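Local coordinates for hydrolase, HD family (Bacillus thuringiensis serovar konkukian, PDB 3DJB), which probably acts as a metal-dependent hydrolase of the HD superfamily, holding a magnesium ion within an all-helical fold, at residues Ala133-Tyr138 with Leu170-Glu175; Glu42-Asn47 with Thr186-Gln191. The protein carries 3 engineered substitutions. All coordinates share one frame; numbering follows the deposited sequence.

Contact 1: Ala133-Tyr138 with Leu170-Glu175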
loop_
_atom_site.group_PDB
_atom_site.type_symbol
_atom_site.label_atom_id
_atom_site.label_comp_id
_atom_site.label_asym_id
_atom_site.label_seq_id
_atom_site.Cartn_x
_atom_site.Cartn_y
_atom_site.Cartn_z
ATOM N N ALA A 133 2.001 -0.967 -3.036
ATOM C CA ALA A 133 2.661 -1.114 -1.749
ATOM C C ALA A 133 3.957 -0.360 -1.724
ATOM O O ALA A 133 4.156 0.496 -0.876
ATOM C CB ALA A 133 2.915 -2.574 -1.425
ATOM N N ARG A 134 4.853 -0.651 -2.650
ATOM C CA ARG A 134 6.119 0.056 -2.609
ATOM C C ARG A 134 5.890 1.533 -2.360
ATOM O O ARG A 134 6.627 2.164 -1.612
ATOM C CB ARG A 134 6.883 -0.120 -3.904
ATOM C CG ARG A 134 8.322 0.304 -3.802
ATOM C CD ARG A 134 9.017 -0.125 -5.072
ATOM N NE ARG A 134 8.826 -1.563 -5.279
ATOM C CZ ARG A 134 8.419 -2.126 -6.419
ATOM N NH1 ARG A 134 8.149 -1.384 -7.491
ATOM N NH2 ARG A 134 8.283 -3.443 -6.488
ATOM N N THR A 135 4.833 2.068 -2.955
ATOM C CA THR A 135 4.529 3.483 -2.814
ATOM C C THR A 135 4.151 3.920 -1.394
ATOM O O THR A 135 4.916 4.625 -0.737
ATOM C CB THR A 135 3.430 3.918 -3.809
ATOM O OG1 THR A 135 3.538 3.143 -5.011
ATOM C CG2 THR A 135 3.627 5.378 -4.186
ATOM N N PHE A 136 2.981 3.528 -0.915
ATOM C CA PHE A 136 2.589 3.916 0.430
ATOM C C PHE A 136 3.695 3.615 1.424
ATOM O O PHE A 136 3.879 4.346 2.409
ATOM C CB PHE A 136 1.324 3.187 0.801
ATOM C CG PHE A 136 0.193 3.515 -0.095
ATOM C CD1 PHE A 136 -0.342 4.790 -0.092
ATOM C CD2 PHE A 136 -0.348 2.564 -0.937
ATOM C CE1 PHE A 136 -1.408 5.109 -0.901
ATOM C CE2 PHE A 136 -1.420 2.880 -1.752
ATOM C CZ PHE A 136 -1.947 4.150 -1.734
ATOM N N ALA A 137 4.442 2.547 1.151
ATOM C CA ALA A 137 5.561 2.116 1.993
ATOM C C ALA A 137 6.620 3.202 2.014
ATOM O O ALA A 137 7.001 3.696 3.069
ATOM C CB ALA A 137 6.158 0.840 1.435
ATOM N N TYR A 138 7.103 3.550 0.826
ATOM C CA TYR A 138 8.096 4.592 0.687
ATOM C C TYR A 138 7.513 5.886 1.277
ATOM O O TYR A 138 8.235 6.725 1.840
ATOM C CB TYR A 138 8.429 4.769 -0.788
ATOM C CG TYR A 138 9.184 6.033 -1.095
ATOM C CD1 TYR A 138 10.443 6.269 -0.533
ATOM C CD2 TYR A 138 8.639 6.998 -1.950
ATOM C CE1 TYR A 138 11.147 7.439 -0.808
ATOM C CE2 TYR A 138 9.329 8.169 -2.234
ATOM C CZ TYR A 138 10.591 8.383 -1.659
ATOM O OH TYR A 138 11.288 9.537 -1.936
ATOM N N LEU A 170 -0.520 8.789 -2.870
ATOM C CA LEU A 170 -1.443 8.435 -3.938
ATOM C C LEU A 170 -1.162 9.191 -5.217
ATOM O O LEU A 170 -1.354 8.661 -6.313
ATOM C CB LEU A 170 -2.890 8.694 -3.534
ATOM C CG LEU A 170 -3.892 8.129 -4.534
ATOM C CD1 LEU A 170 -4.335 6.783 -4.060
ATOM C CD2 LEU A 170 -5.079 9.045 -4.654
ATOM N N ASN A 171 -0.711 10.431 -5.090
ATOM C CA ASN A 171 -0.427 11.232 -6.273
ATOM C C ASN A 171 0.701 10.632 -7.108
ATOM O O ASN A 171 0.633 10.623 -8.339
ATOM C CB ASN A 171 -0.102 12.674 -5.866
ATOM C CG ASN A 171 -1.347 13.460 -5.456
ATOM O OD1 ASN A 171 -1.261 14.443 -4.721
ATOM N ND2 ASN A 171 -2.512 13.032 -5.948
ATOM N N HIS A 172 1.727 10.117 -6.438
ATOM C CA HIS A 172 2.865 9.508 -7.126
ATOM C C HIS A 172 2.391 8.581 -8.255
ATOM O O HIS A 172 3.079 8.417 -9.263
ATOM C CB HIS A 172 3.733 8.728 -6.119
ATOM C CG HIS A 172 4.940 8.065 -6.720
ATOM N ND1 HIS A 172 4.856 7.097 -7.701
ATOM C CD2 HIS A 172 6.262 8.206 -6.452
ATOM C CE1 HIS A 172 6.067 6.671 -8.007
ATOM N NE2 HIS A 172 6.939 7.327 -7.263
ATOM N N PHE A 173 1.214 7.987 -8.102
ATOM C CA PHE A 173 0.727 7.093 -9.135
ATOM C C PHE A 173 0.594 7.816 -10.465
ATOM O O PHE A 173 1.278 7.475 -11.437
ATOM C CB PHE A 173 -0.596 6.464 -8.707
ATOM C CG PHE A 173 -0.455 5.512 -7.548
ATOM C CD1 PHE A 173 -1.056 5.787 -6.330
ATOM C CD2 PHE A 173 0.342 4.372 -7.659
ATOM C CE1 PHE A 173 -0.869 4.945 -5.251
ATOM C CE2 PHE A 173 0.531 3.527 -6.578
ATOM C CZ PHE A 173 -0.069 3.818 -5.375
ATOM N N TYR A 174 -0.275 8.822 -10.509
ATOM C CA TYR A 174 -0.476 9.600 -11.730
ATOM C C TYR A 174 0.832 10.266 -12.116
ATOM O O TYR A 174 1.179 10.334 -13.297
ATOM C CB TYR A 174 -1.524 10.682 -11.507
ATOM C CG TYR A 174 -2.863 10.140 -11.114
ATOM C CD1 TYR A 174 -3.525 9.214 -11.922
ATOM C CD2 TYR A 174 -3.474 10.541 -9.924
ATOM C CE1 TYR A 174 -4.762 8.704 -11.551
ATOM C CE2 TYR A 174 -4.710 10.039 -9.545
ATOM C CZ TYR A 174 -5.345 9.121 -10.360
ATOM O OH TYR A 174 -6.563 8.627 -9.969
ATOM N N GLU A 175 1.550 10.745 -11.100
ATOM C CA GLU A 175 2.824 11.426 -11.285
ATOM C C GLU A 175 3.768 10.719 -12.246
ATOM O O GLU A 175 4.026 11.206 -13.346
ATOM C CB GLU A 175 3.527 11.602 -9.936
ATOM C CG GLU A 175 3.958 13.030 -9.647
ATOM C CD GLU A 175 2.770 13.949 -9.414
ATOM O OE1 GLU A 175 2.244 13.985 -8.275
ATOM O OE2 GLU A 175 2.353 14.631 -10.377
#

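Contact 2: Glu42-Asn47 with Thr186-Gln191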
loop_
_atom_site.group_PDB
_atom_site.type_symbol
_atom_site.label_atom_id
_atom_site.label_comp_id
_atom_site.label_asym_id
_atom_site.label_seq_id
_atom_site.Cartn_x
_atom_site.Cartn_y
_atom_site.Cartn_z
ATOM N N GLU A 42 10.873 -16.021 -23.693
ATOM C CA GLU A 42 10.210 -17.225 -24.167
ATOM C C GLU A 42 8.851 -16.888 -24.743
ATOM O O GLU A 42 7.920 -17.681 -24.716
ATOM C CB GLU A 42 10.071 -18.261 -23.044
ATOM C CG GLU A 42 8.926 -18.041 -22.074
ATOM C CD GLU A 42 9.106 -18.854 -20.807
ATOM O OE1 GLU A 42 8.120 -19.032 -20.060
ATOM O OE2 GLU A 42 10.247 -19.299 -20.546
ATOM N N GLN A 43 8.736 -15.688 -25.267
ATOM C CA GLN A 43 7.500 -15.312 -25.877
ATOM C C GLN A 43 7.799 -14.219 -26.857
ATOM O O GLN A 43 6.927 -13.784 -27.603
ATOM C CB GLN A 43 6.514 -14.825 -24.844
ATOM C CG GLN A 43 5.159 -14.661 -25.441
ATOM C CD GLN A 43 4.091 -14.858 -24.428
ATOM O OE1 GLN A 43 2.904 -14.857 -24.749
ATOM N NE2 GLN A 43 4.498 -15.034 -23.179
ATOM N N GLU A 44 9.055 -13.789 -26.867
ATOM C CA GLU A 44 9.473 -12.727 -27.757
ATOM C C GLU A 44 10.785 -12.996 -28.468
ATOM O O GLU A 44 11.171 -12.240 -29.354
ATOM C CB GLU A 44 9.597 -11.429 -26.977
ATOM C CG GLU A 44 8.294 -10.824 -26.541
ATOM C CD GLU A 44 7.436 -10.412 -27.706
ATOM O OE1 GLU A 44 7.994 -10.066 -28.776
ATOM O OE2 GLU A 44 6.194 -10.420 -27.547
ATOM N N GLY A 45 11.477 -14.058 -28.068
ATOM C CA GLY A 45 12.743 -14.386 -28.695
ATOM C C GLY A 45 13.951 -13.880 -27.924
ATOM O O GLY A 45 13.948 -13.877 -26.691
ATOM N N GLY A 46 14.986 -13.462 -28.653
ATOM C CA GLY A 46 16.213 -12.965 -28.044
ATOM C C GLY A 46 17.048 -14.016 -27.322
ATOM O O GLY A 46 16.524 -15.027 -26.841
ATOM N N ASN A 47 18.352 -13.765 -27.218
ATOM C CA ASN A 47 19.266 -14.699 -26.559
ATOM C C ASN A 47 19.094 -14.828 -25.050
ATOM O O ASN A 47 19.581 -13.983 -24.301
ATOM C CB ASN A 47 20.711 -14.302 -26.813
ATOM C CG ASN A 47 21.687 -15.342 -26.296
ATOM O OD1 ASN A 47 21.361 -16.124 -25.396
ATOM N ND2 ASN A 47 22.896 -15.355 -26.862
ATOM N N THR A 186 8.673 -4.689 -26.037
ATOM C CA THR A 186 8.086 -5.881 -26.661
ATOM C C THR A 186 6.611 -6.024 -26.331
ATOM O O THR A 186 6.073 -5.321 -25.475
ATOM C CB THR A 186 8.740 -7.213 -26.222
ATOM O OG1 THR A 186 8.101 -7.668 -25.032
ATOM C CG2 THR A 186 10.217 -7.056 -25.955
ATOM N N ASN A 187 5.966 -6.969 -27.007
ATOM C CA ASN A 187 4.547 -7.221 -26.808
ATOM C C ASN A 187 4.238 -7.830 -25.444
ATOM O O ASN A 187 3.452 -7.265 -24.695
ATOM C CB ASN A 187 4.013 -8.155 -27.903
ATOM C CG ASN A 187 3.948 -7.494 -29.271
ATOM O OD1 ASN A 187 3.589 -8.134 -30.259
ATOM N ND2 ASN A 187 4.285 -6.208 -29.333
ATOM N N ALA A 188 4.840 -8.981 -25.134
ATOM C CA ALA A 188 4.588 -9.659 -23.860
ATOM C C ALA A 188 4.640 -8.687 -22.681
ATOM O O ALA A 188 3.799 -8.746 -21.769
ATOM C CB ALA A 188 5.586 -10.792 -23.655
ATOM N N ALA A 189 5.630 -7.795 -22.711
ATOM C CA ALA A 189 5.809 -6.775 -21.676
ATOM C C ALA A 189 4.618 -5.826 -21.717
ATOM O O ALA A 189 4.032 -5.513 -20.684
ATOM C CB ALA A 189 7.097 -5.999 -21.922
ATOM N N LYS A 190 4.270 -5.361 -22.914
ATOM C CA LYS A 190 3.134 -4.466 -23.054
ATOM C C LYS A 190 1.872 -5.145 -22.535
ATOM O O LYS A 190 1.077 -4.532 -21.829
ATOM C CB LYS A 190 2.926 -4.054 -24.516
ATOM C CG LYS A 190 3.876 -2.967 -25.020
ATOM C CD LYS A 190 3.300 -2.221 -26.231
ATOM C CE LYS A 190 1.834 -1.758 -26.014
ATOM N NZ LYS A 190 1.565 -0.826 -24.863
ATOM N N GLN A 191 1.685 -6.414 -22.878
ATOM C CA GLN A 191 0.504 -7.133 -22.430
ATOM C C GLN A 191 0.430 -7.107 -20.919
ATOM O O GLN A 191 -0.474 -6.513 -20.335
ATOM C CB GLN A 191 0.534 -8.581 -22.913
ATOM C CG GLN A 191 -0.531 -9.465 -22.257
ATOM C CD GLN A 191 -1.943 -8.858 -22.299
ATOM O OE1 GLN A 191 -2.271 -7.943 -21.532
ATOM N NE2 GLN A 191 -2.778 -9.366 -23.208
#

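Contact 1: Ala133-Tyr138 with Leu170-Glu175
T135 and F136 meet L170, H172 and F173 in a buried, largely apolar packing with no hydrogen bond crossing between the segments. In this all-alpha HD-superfamily protein the contact joins helix 129-142 to the short helix 171-176 and the chain leading into it, away from the metal site; the segment axes run at 125° and come within 10.6 Å. Its centre is an offset edge-to-face pair: F173 turns an edge toward the face of F136, ring centroids 5.6 Å apart and planes at 63°. CE1 of F173 lies 3.8 Å from CZ of F136. T135 points at the partner segment and divides its branches. CG2, anti to the backbone N, sits over one face of the F173 ring and also makes an off-centre CH-pi contact with H172, 4.3 Å from CG2 to the imidazole centroid. OG1, 3.4 Å from F173 CE2, is hydrogen-bonded to G131 O, so this buried hydroxyl is satisfied within its own helix. H172, partly exposed, also meets T135 CG2 through its CB at 3.9 Å. M200 and I204 of helix 187-211 pack on F173 too. F136 reaches the dimer interface as well, where A133 of the second subunit packs on it. CD1 of L170 approaches the edge of the F136 ring near its plane, 4.2 Å from CZ.

Contact 2: Glu42-Asn47 with Thr186-Gln191
E44 supplies the tight part of this contact, laying its bent side chain against the first turn of the helix that begins after T186. Its CG comes 3.5 Å from T186 OG1, and the E44 side chain crosses that of N187 at about a right angle, the carboxylate and amide planes 74° apart. OE2 packs 3.2 Å from N187 CB and accepts the backbone N-H of A188, N to OE2 3.1 Å, in a fairly straight bond (160°) that arrives from above the carboxylate plane, 42° out of it. A188 CB lies 4.0 Å from both CG and OE2 of E44, and L40 of helix 27-41 also touches A188. T186 is the N-cap of helix 187-211: its OG1 takes a weak bond from A189 N at 3.4 Å, while its own backbone N binds OD1 of D120. Two amide N-H groups of the opening turn thus have side-chain acceptors, and the positive helix end would probably favour an ionised E44. L117 of helix 113-123, within the HD domain, touches both E44 and T186. The solvent side is looser: exposed Q43, in the loop between helices 27-41 and 48-55, brushes the turn through aliphatic carbons, its CG 4.3 Å from A188 CB.

Contact 1 is buried and contact 2 lies at the surface, their centres about 27 Å apart and their nearest atoms about 14 Å apart, without touching. Helix 187-211 relates them: its first turn is itself half of contact 2, whereas residues farther along it, M200, I204 and M208, cover side chains of contact 1. The chain between the two segments of contact 2 includes the whole of contact 1. The chemistry follows the setting. Beside the second subunit, aromatic rings and methyl groups do the work; where a loop meets a helix start, a carboxylate and a backbone amide do, with no other chain of the assembly involved.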